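Local coordinates for protein geranyltranstransferase (Marinomonas sp. MED121, PDB 4F62) that probably catalyses the condensation of allylic and isopentenyl diphosphates into longer prenyl diphosphates, as expected of a farnesyl-diphosphate synthase-like prenyltransferase, at residues K46-L52 against L286-I290; S56-D62 against G192-Q198; Q219-I224 against A247-K251. One frame throughout, in Å; residues are numbered along the deposited sequence.

Contact 1 of 3, residues K46-L52 against L286-I290; sequences KRIRPML and LANYI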
loop_
_atom_site.group_PDB
_atom_site.type_symbol
_atom_site.label_atom_id
_atom_site.label_comp_id
_atom_site.label_asym_id
_atom_site.label_seq_id
_atom_site.Cartn_x
_atom_site.Cartn_y
_atom_site.Cartn_z
ATOM N N LYS A 46 -11.403 18.563 -3.449
ATOM C CA LYS A 46 -11.868 19.357 -2.303
ATOM C C LYS A 46 -11.421 18.877 -0.904
ATOM O O LYS A 46 -11.746 19.515 0.108
ATOM C CB LYS A 46 -13.391 19.533 -2.354
ATOM C CG LYS A 46 -13.876 20.378 -3.535
ATOM C CD LYS A 46 -13.108 21.705 -3.621
ATOM C CE LYS A 46 -13.688 22.645 -4.676
ATOM N NZ LYS A 46 -14.959 23.294 -4.230
ATOM N N ARG A 47 -10.665 17.780 -0.855
ATOM C CA ARG A 47 -10.114 17.248 0.404
ATOM C C ARG A 47 -11.175 16.886 1.455
ATOM O O ARG A 47 -10.973 17.104 2.661
ATOM C CB ARG A 47 -9.118 18.237 1.031
ATOM C CG ARG A 47 -8.104 18.805 0.078
ATOM C CD ARG A 47 -7.355 17.698 -0.629
ATOM N NE ARG A 47 -6.125 18.210 -1.227
ATOM C CZ ARG A 47 -5.475 17.633 -2.233
ATOM N NH1 ARG A 47 -5.942 16.516 -2.779
ATOM N NH2 ARG A 47 -4.358 18.179 -2.697
ATOM N N ILE A 48 -12.301 16.350 0.997
ATOM C CA ILE A 48 -13.383 15.938 1.884
ATOM C C ILE A 48 -12.881 15.007 2.982
ATOM O O ILE A 48 -13.216 15.163 4.160
ATOM C CB ILE A 48 -14.442 15.164 1.105
ATOM C CG1 ILE A 48 -15.088 16.065 0.056
ATOM C CG2 ILE A 48 -15.467 14.587 2.046
ATOM C CD1 ILE A 48 -15.709 17.273 0.623
ATOM N N ARG A 49 -12.068 14.034 2.599
ATOM C CA ARG A 49 -11.586 13.068 3.584
ATOM C C ARG A 49 -10.626 13.682 4.610
ATOM O O ARG A 49 -10.776 13.455 5.815
ATOM C CB ARG A 49 -11.036 11.810 2.887
ATOM C CG ARG A 49 -12.170 11.043 2.173
ATOM C CD ARG A 49 -11.687 10.104 1.062
ATOM N NE ARG A 49 -12.812 9.657 0.224
ATOM C CZ ARG A 49 -13.416 10.409 -0.695
ATOM N NH1 ARG A 49 -13.011 11.659 -0.907
ATOM N NH2 ARG A 49 -14.423 9.912 -1.406
ATOM N N PRO A 50 -9.634 14.464 4.151
ATOM C CA PRO A 50 -8.919 15.242 5.175
ATOM C C PRO A 50 -9.827 16.113 6.063
ATOM O O PRO A 50 -9.645 16.096 7.285
ATOM C CB PRO A 50 -7.971 16.110 4.344
ATOM C CG PRO A 50 -7.589 15.181 3.206
ATOM C CD PRO A 50 -8.907 14.457 2.865
ATOM N N MET A 51 -10.779 16.842 5.488
ATOM C CA MET A 51 -11.665 17.670 6.308
ATOM C C MET A 51 -12.381 16.870 7.403
ATOM O O MET A 51 -12.428 17.295 8.552
ATOM C CB MET A 51 -12.670 18.442 5.438
ATOM C CG MET A 51 -11.997 19.485 4.556
ATOM S SD MET A 51 -13.121 20.649 3.752
ATOM C CE MET A 51 -13.963 19.547 2.628
ATOM N N LEU A 52 -12.926 15.708 7.048
ATOM C CA LEU A 52 -13.569 14.837 8.030
ATOM C C LEU A 52 -12.589 14.393 9.108
ATOM O O LEU A 52 -12.944 14.312 10.281
ATOM C CB LEU A 52 -14.133 13.585 7.350
ATOM C CG LEU A 52 -15.387 13.783 6.498
ATOM C CD1 LEU A 52 -15.659 12.505 5.711
ATOM C CD2 LEU A 52 -16.589 14.156 7.375
ATOM N N LEU A 286 -20.042 19.847 7.466
ATOM C CA LEU A 286 -19.532 18.903 6.459
ATOM C C LEU A 286 -20.584 17.911 5.992
ATOM O O LEU A 286 -20.522 17.420 4.860
ATOM C CB LEU A 286 -18.321 18.114 6.980
ATOM C CG LEU A 286 -16.969 18.840 6.969
ATOM C CD1 LEU A 286 -15.893 17.995 7.636
ATOM C CD2 LEU A 286 -16.568 19.171 5.541
ATOM N N ALA A 287 -21.535 17.594 6.865
ATOM C CA ALA A 287 -22.602 16.674 6.490
ATOM C C ALA A 287 -23.388 17.290 5.332
ATOM O O ALA A 287 -23.574 16.658 4.282
ATOM C CB ALA A 287 -23.517 16.393 7.671
ATOM N N ASN A 288 -23.824 18.531 5.519
ATOM C CA ASN A 288 -24.603 19.230 4.497
ATOM C C ASN A 288 -23.826 19.424 3.190
ATOM O O ASN A 288 -24.359 19.197 2.104
ATOM C CB ASN A 288 -25.116 20.570 5.035
ATOM C CG ASN A 288 -25.580 20.476 6.486
ATOM O OD1 ASN A 288 -25.745 19.376 7.026
ATOM N ND2 ASN A 288 -25.779 21.630 7.129
ATOM N N TYR A 289 -22.563 19.831 3.301
ATOM C CA TYR A 289 -21.712 20.049 2.129
ATOM C C TYR A 289 -21.487 18.780 1.284
ATOM O O TYR A 289 -21.675 18.799 0.063
ATOM C CB TYR A 289 -20.365 20.625 2.564
ATOM C CG TYR A 289 -19.365 20.801 1.443
ATOM C CD1 TYR A 289 -19.594 21.711 0.416
ATOM C CD2 TYR A 289 -18.177 20.079 1.428
ATOM C CE1 TYR A 289 -18.672 21.884 -0.609
ATOM C CE2 TYR A 289 -17.250 20.248 0.414
ATOM C CZ TYR A 289 -17.502 21.149 -0.603
ATOM O OH TYR A 289 -16.578 21.313 -1.612
ATOM N N ILE A 290 -21.074 17.692 1.938
ATOM C CA ILE A 290 -20.805 16.417 1.259
ATOM C C ILE A 290 -22.073 15.862 0.616
ATOM O O ILE A 290 -22.085 15.508 -0.573
ATOM C CB ILE A 290 -20.226 15.354 2.224
ATOM C CG1 ILE A 290 -18.837 15.781 2.713
ATOM C CG2 ILE A 290 -20.138 14.001 1.538
ATOM C CD1 ILE A 290 -18.387 15.082 4.002
#
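The ring of Tyr-289 meets Ile-48 at its edge: CD1 of the isoleucine sits near the ring plane, 3.4 Å from CE2. This is helix-to-helix packing in the all-alpha isoprenoid synthase fold: the short helical segments run nearly antiparallel, at 168°, with axes 11.6 Å apart, and Ile-48, Met-51 and Leu-52 bridge them by meeting Leu-286, Tyr-289 and Ile-290. Met-51 approaches the same corner of the ring obliquely, with its CE 4.0 Å from Tyr-289 CE2. At the far end of the ring, Lys-46 passes almost at right angles, its CG 3.4 Å from Tyr-289 OH. The tyrosine gets there because its CG is anti to the backbone N (chi1 176°), which sends the ring across toward the turn before helix 48-60. Ile-48 serves two neighbours, as its other branch, CG2, lies 3.5 Å from Ile-290 CD1. Lys-46 and Arg-49 belong to the family's Gly-Lys-X-X-Arg signature, which in relatives helps bind isopentenyl diphosphate; here Arg-49 NH1 bonds a glycerol, probably from the crystallisation liquor. Arg-47 turns elsewhere, to salt bridges with Asp-17 and Glu-75, while Tyr-210 and Phe-218 of helix 201-226 pack on Leu-52 and Ile-290. Deeper in, Leu-286 forks over the helix: CD2 touches Met-51 CE at 3.9 Å, and CD1 lies 3.7 Å from the carbonyl oxygen Met-51 O. Leu-52 and Ile-290 reach for each other tip to tip, Leu-52 CD2 standing 3.9 Å from Ile-290 CD1. The same Leu-52 CD2 also meets Leu-286 CD1, there at a slant.

Contact 2 of 3, residues S56-D62 against G192-Q198; sequences SAQLVGD and GALSTGQ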
loop_
_atom_site.group_PDB
_atom_site.type_symbol
_atom_site.label_atom_id
_atom_site.label_comp_id
_atom_site.label_asym_id
_atom_site.label_seq_id
_atom_site.Cartn_x
_atom_site.Cartn_y
_atom_site.Cartn_z
ATOM N N SER A 56 -13.076 15.362 13.057
ATOM C CA SER A 56 -13.289 14.341 14.079
ATOM C C SER A 56 -12.266 14.464 15.200
ATOM O O SER A 56 -12.611 14.327 16.373
ATOM C CB SER A 56 -13.215 12.945 13.464
ATOM O OG SER A 56 -14.194 12.837 12.454
ATOM N N ALA A 57 -11.010 14.720 14.840
ATOM C CA ALA A 57 -9.975 14.958 15.851
ATOM C C ALA A 57 -10.381 16.115 16.759
ATOM O O ALA A 57 -10.242 16.038 17.979
ATOM C CB ALA A 57 -8.627 15.246 15.199
ATOM N N GLN A 58 -10.893 17.186 16.159
ATOM C CA GLN A 58 -11.320 18.361 16.912
ATOM C C GLN A 58 -12.487 18.060 17.832
ATOM O O GLN A 58 -12.563 18.571 18.944
ATOM C CB GLN A 58 -11.720 19.474 15.956
ATOM C CG GLN A 58 -10.565 20.269 15.453
ATOM C CD GLN A 58 -10.977 21.673 15.117
ATOM O OE1 GLN A 58 -12.140 21.926 14.787
ATOM N NE2 GLN A 58 -10.035 22.606 15.222
ATOM N N LEU A 59 -13.402 17.232 17.352
ATOM C CA LEU A 59 -14.535 16.804 18.156
ATOM C C LEU A 59 -14.090 16.231 19.501
ATOM O O LEU A 59 -14.575 16.660 20.548
ATOM C CB LEU A 59 -15.342 15.758 17.400
ATOM C CG LEU A 59 -16.648 15.340 18.065
ATOM C CD1 LEU A 59 -17.645 16.471 17.954
ATOM C CD2 LEU A 59 -17.192 14.090 17.429
ATOM N N VAL A 60 -13.141 15.291 19.478
ATOM C CA VAL A 60 -12.833 14.513 20.681
ATOM C C VAL A 60 -11.553 14.916 21.419
ATOM O O VAL A 60 -11.329 14.505 22.563
ATOM C CB VAL A 60 -12.788 13.005 20.379
ATOM C CG1 VAL A 60 -14.109 12.550 19.767
ATOM C CG2 VAL A 60 -11.635 12.700 19.447
ATOM N N GLY A 61 -10.712 15.708 20.768
ATOM C CA GLY A 61 -9.479 16.157 21.381
ATOM C C GLY A 61 -8.807 17.240 20.565
ATOM O O GLY A 61 -9.440 18.222 20.173
ATOM N N ASP A 62 -7.522 17.056 20.290
ATOM C CA ASP A 62 -6.782 18.048 19.531
ATOM C C ASP A 62 -6.138 17.458 18.271
ATOM O O ASP A 62 -5.700 16.309 18.268
ATOM C CB ASP A 62 -5.746 18.706 20.437
ATOM C CG ASP A 62 -6.376 19.290 21.704
ATOM O OD1 ASP A 62 -7.380 20.034 21.587
ATOM O OD2 ASP A 62 -5.883 18.985 22.810
ATOM N N GLY A 192 -9.263 10.094 12.414
ATOM C CA GLY A 192 -9.185 11.427 12.973
ATOM C C GLY A 192 -9.308 11.401 14.482
ATOM O O GLY A 192 -8.445 11.932 15.192
ATOM N N ALA A 193 -10.377 10.773 14.966
ATOM C CA ALA A 193 -10.643 10.659 16.403
ATOM C C ALA A 193 -9.542 9.874 17.131
ATOM O O ALA A 193 -9.016 10.311 18.168
ATOM C CB ALA A 193 -12.001 10.005 16.612
ATOM N N LEU A 194 -9.184 8.716 16.591
ATOM C CA LEU A 194 -8.086 7.923 17.165
ATOM C C LEU A 194 -6.773 8.706 17.233
ATOM O O LEU A 194 -6.035 8.605 18.211
ATOM C CB LEU A 194 -7.877 6.626 16.367
ATOM C CG LEU A 194 -8.956 5.539 16.469
ATOM C CD1 LEU A 194 -8.848 4.582 15.285
ATOM C CD2 LEU A 194 -8.805 4.760 17.785
ATOM N N SER A 195 -6.493 9.513 16.210
ATOM C CA SER A 195 -5.196 10.193 16.126
ATOM C C SER A 195 -4.985 11.159 17.282
ATOM O O SER A 195 -3.858 11.579 17.531
ATOM C CB SER A 195 -5.047 10.949 14.802
ATOM O OG SER A 195 -5.815 12.144 14.805
ATOM N N THR A 196 -6.064 11.493 17.995
ATOM C CA THR A 196 -5.968 12.380 19.170
ATOM C C THR A 196 -5.383 11.687 20.395
ATOM O O THR A 196 -4.915 12.352 21.324
ATOM C CB THR A 196 -7.337 12.917 19.610
ATOM O OG1 THR A 196 -8.104 11.828 20.137
ATOM C CG2 THR A 196 -8.080 13.545 18.439
ATOM N N GLY A 197 -5.455 10.357 20.421
ATOM C CA GLY A 197 -4.976 9.603 21.572
ATOM C C GLY A 197 -5.949 9.652 22.742
ATOM O O GLY A 197 -5.602 9.277 23.861
ATOM N N GLN A 198 -7.174 10.103 22.476
ATOM C CA GLN A 198 -8.154 10.402 23.525
ATOM C C GLN A 198 -9.556 9.833 23.303
ATOM O O GLN A 198 -10.421 9.978 24.172
ATOM C CB GLN A 198 -8.317 11.920 23.666
ATOM C CG GLN A 198 -7.285 12.627 24.501
ATOM C CD GLN A 198 -7.710 14.044 24.813
ATOM O OE1 GLN A 198 -8.899 14.369 24.756
ATOM N NE2 GLN A 198 -6.745 14.899 25.139
HETATM O O HOH W 1 -5.626 15.112 21.912
#
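Ala-193 O, with Val-60 CG2 resting 3.8 Å away, is gripped twice by Thr-196: the hydroxyl OG1 donates to it at 2.6 Å, almost in line with the carbonyl, and the backbone N of Thr-196 adds a longer bond to Ala-193 O at 3.2 Å. The hydroxyl can fold back this way because OG1 sits between the backbone N and the carbonyl carbon (chi1 69°). It also accepts from the chain ahead, Gln-198 N to Thr-196 OG1 at 3.1 Å, making an ST turn that holds the chain as it leaves the helix. The same rotamer swings the methyl toward helix 48-60, where Thr-196 CG2 presses to 3.3 Å from Ala-57 O, an oxygen already taken by Gly-61 N. Lower down, small residues let the backbones nearly touch: the CA atoms of Ala-57 and Ala-193 are 4.4 Å apart, and the methyl of Ala-57 lies against the carbonyl of Gly-192. That carbonyl also accepts from Ser-195 OG, which is tied to Thr-67 as well. At the outer end a water bridges the two segments, accepting from Asp-62 N at 3.2 Å and donating to Thr-196 O at 2.9 Å. Close packing of small residues, finished by an ST turn, here joins helix 48-60 to helix 170-194 and the turn that follows it in the isoprenoid synthase bundle.

Contact 3 of 3, residues Q219-I224 against A247-K251; sequences QVQDDI and ATYPK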
loop_
_atom_site.group_PDB
_atom_site.type_symbol
_atom_site.label_atom_id
_atom_site.label_comp_id
_atom_site.label_asym_id
_atom_site.label_seq_id
_atom_site.Cartn_x
_atom_site.Cartn_y
_atom_site.Cartn_z
ATOM N N GLN A 219 -24.091 9.182 -1.934
ATOM C CA GLN A 219 -24.341 8.342 -3.106
ATOM C C GLN A 219 -25.798 8.410 -3.551
ATOM O O GLN A 219 -26.079 8.505 -4.753
ATOM C CB GLN A 219 -23.907 6.891 -2.853
ATOM C CG GLN A 219 -22.390 6.718 -2.723
ATOM C CD GLN A 219 -21.649 6.813 -4.058
ATOM O OE1 GLN A 219 -22.243 7.091 -5.103
ATOM N NE2 GLN A 219 -20.343 6.570 -4.022
ATOM N N VAL A 220 -26.726 8.361 -2.595
ATOM C CA VAL A 220 -28.143 8.492 -2.938
ATOM C C VAL A 220 -28.405 9.843 -3.585
ATOM O O VAL A 220 -29.045 9.928 -4.638
ATOM C CB VAL A 220 -29.069 8.324 -1.707
ATOM C CG1 VAL A 220 -30.555 8.358 -2.138
ATOM C CG2 VAL A 220 -28.746 7.023 -0.982
ATOM N N GLN A 221 -27.900 10.901 -2.953
ATOM C CA GLN A 221 -28.076 12.246 -3.480
ATOM C C GLN A 221 -27.506 12.382 -4.889
ATOM O O GLN A 221 -28.109 13.026 -5.747
ATOM C CB GLN A 221 -27.441 13.288 -2.547
ATOM C CG GLN A 221 -27.681 14.727 -2.990
ATOM C CD GLN A 221 -29.166 15.093 -3.100
ATOM O OE1 GLN A 221 -30.043 14.399 -2.573
ATOM N NE2 GLN A 221 -29.447 16.199 -3.788
ATOM N N ASP A 222 -26.357 11.754 -5.127
ATOM C CA ASP A 222 -25.751 11.754 -6.458
ATOM C C ASP A 222 -26.665 11.209 -7.556
ATOM O O ASP A 222 -26.759 11.794 -8.636
ATOM C CB ASP A 222 -24.443 10.977 -6.439
ATOM C CG ASP A 222 -23.252 11.869 -6.657
ATOM O OD1 ASP A 222 -22.757 12.448 -5.664
ATOM O OD2 ASP A 222 -22.831 12.006 -7.829
ATOM N N ASP A 223 -27.338 10.096 -7.278
ATOM C CA ASP A 223 -28.287 9.516 -8.233
ATOM C C ASP A 223 -29.464 10.459 -8.439
ATOM O O ASP A 223 -30.007 10.568 -9.541
ATOM C CB ASP A 223 -28.810 8.163 -7.731
ATOM C CG ASP A 223 -27.796 7.047 -7.858
ATOM O OD1 ASP A 223 -26.768 7.240 -8.545
ATOM O OD2 ASP A 223 -28.040 5.963 -7.276
ATOM N N ILE A 224 -29.870 11.131 -7.366
ATOM C CA ILE A 224 -30.979 12.078 -7.443
ATOM C C ILE A 224 -30.580 13.260 -8.337
ATOM O O ILE A 224 -31.347 13.695 -9.191
ATOM C CB ILE A 224 -31.408 12.564 -6.031
ATOM C CG1 ILE A 224 -32.115 11.425 -5.280
ATOM C CG2 ILE A 224 -32.346 13.763 -6.127
ATOM C CD1 ILE A 224 -32.244 11.674 -3.790
ATOM N N ALA A 247 -28.532 0.038 -12.087
ATOM C CA ALA A 247 -29.190 0.257 -10.790
ATOM C C ALA A 247 -28.858 1.595 -10.106
ATOM O O ALA A 247 -27.694 1.976 -9.983
ATOM C CB ALA A 247 -28.893 -0.905 -9.839
ATOM N N THR A 248 -29.905 2.287 -9.653
ATOM C CA THR A 248 -29.787 3.555 -8.936
ATOM C C THR A 248 -30.815 3.577 -7.798
ATOM O O THR A 248 -31.811 2.852 -7.844
ATOM C CB THR A 248 -30.086 4.764 -9.863
ATOM O OG1 THR A 248 -31.493 4.838 -10.115
ATOM C CG2 THR A 248 -29.352 4.654 -11.192
ATOM N N TYR A 249 -30.602 4.422 -6.796
ATOM C CA TYR A 249 -31.596 4.557 -5.729
ATOM C C TYR A 249 -33.001 5.003 -6.172
ATOM O O TYR A 249 -33.992 4.448 -5.690
ATOM C CB TYR A 249 -31.056 5.389 -4.554
ATOM C CG TYR A 249 -29.863 4.712 -3.903
ATOM C CD1 TYR A 249 -30.034 3.681 -2.981
ATOM C CD2 TYR A 249 -28.565 5.067 -4.258
ATOM C CE1 TYR A 249 -28.930 3.031 -2.406
ATOM C CE2 TYR A 249 -27.461 4.435 -3.687
ATOM C CZ TYR A 249 -27.650 3.420 -2.763
ATOM O OH TYR A 249 -26.549 2.795 -2.212
ATOM N N PRO A 250 -33.098 5.997 -7.087
ATOM C CA PRO A 250 -34.441 6.388 -7.536
ATOM C C PRO A 250 -35.158 5.273 -8.273
ATOM O O PRO A 250 -36.380 5.172 -8.176
ATOM C CB PRO A 250 -34.173 7.552 -8.492
ATOM C CG PRO A 250 -32.898 8.145 -7.998
ATOM C CD PRO A 250 -32.080 6.971 -7.522
ATOM N N LYS A 251 -34.429 4.442 -9.009
ATOM C CA LYS A 251 -35.087 3.305 -9.660
ATOM C C LYS A 251 -35.525 2.252 -8.650
ATOM O O LYS A 251 -36.552 1.611 -8.828
ATOM C CB LYS A 251 -34.196 2.693 -10.747
ATOM C CG LYS A 251 -34.243 3.500 -12.029
ATOM C CD LYS A 251 -32.904 3.547 -12.734
ATOM C CE LYS A 251 -32.758 2.424 -13.737
ATOM N NZ LYS A 251 -31.503 2.586 -14.530
#
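Segment 219-224, part of helix 201-226, runs past the start of helix 249-273, with the CA atoms of Val-220 and Tyr-249 5.9 Å apart and those of Asp-223 and Thr-248 6.2 Å apart. Thr-248 is the N-cap, its OG1 accepting from Lys-251 N at 3.2 Å. Across the gap, Asp-223 takes the amide at the head of the first turn: Tyr-249 N donates to Asp-223 OD2 at 3.0 Å in a nearly straight bond (164°). The amide meets the anti side of that oxygen, somewhat out of the carboxylate plane. The carboxylate reaches it with CG anti to its own carbonyl carbon (chi1 -75°), and OD2 then also lies 3.2 Å from Tyr-249 CD2. Behind it, the methylene of Asp-223 packs on the proline ring, CB to Pro-250 CD 3.5 Å. Val-220 covers one face of the tyrosine: its CG2 points at the ring centre of Tyr-249 from 3.8 Å, only 9° off the normal, a CH-pi contact. Tyr-249 OH is hydrogen-bonded to His-177 of helix 170-194, whose ring also meets the tyrosine ring, so the aromatic group is held at its tip as well as over its face. Asp-222 and Asp-223 begin the second aspartate-rich motif (Asp-Asp-X-X-Asp) of polyprenyl synthases, which in relatives helps hold magnesium and the allylic diphosphate. The contact thus ties that motif to the capped start of the following helix.

Overall arrangement
Contact 1 lies nearest the middle of the molecule, about 9 Å between its centre and that of the chain, whereas contacts 2 and 3 sit on opposite sides of that centre, their own centres about 33 Å apart. Helix 48-60 joins contact 1 to contact 2, whose centres are about 16 Å apart. Contact 3 has its centre about 20 Å from that of contact 1, but their nearest atoms come within about 6 Å. Contacts 1 and 3 carry parts of two of the family motifs expected to border the diphosphate-binding pocket. At contact 1 a glycerol about 4 Å from the Ile-48 side chain may mark that pocket. Contact 2 joins helices 48-60 and 170-194, its centre about 17 Å from that of the chain.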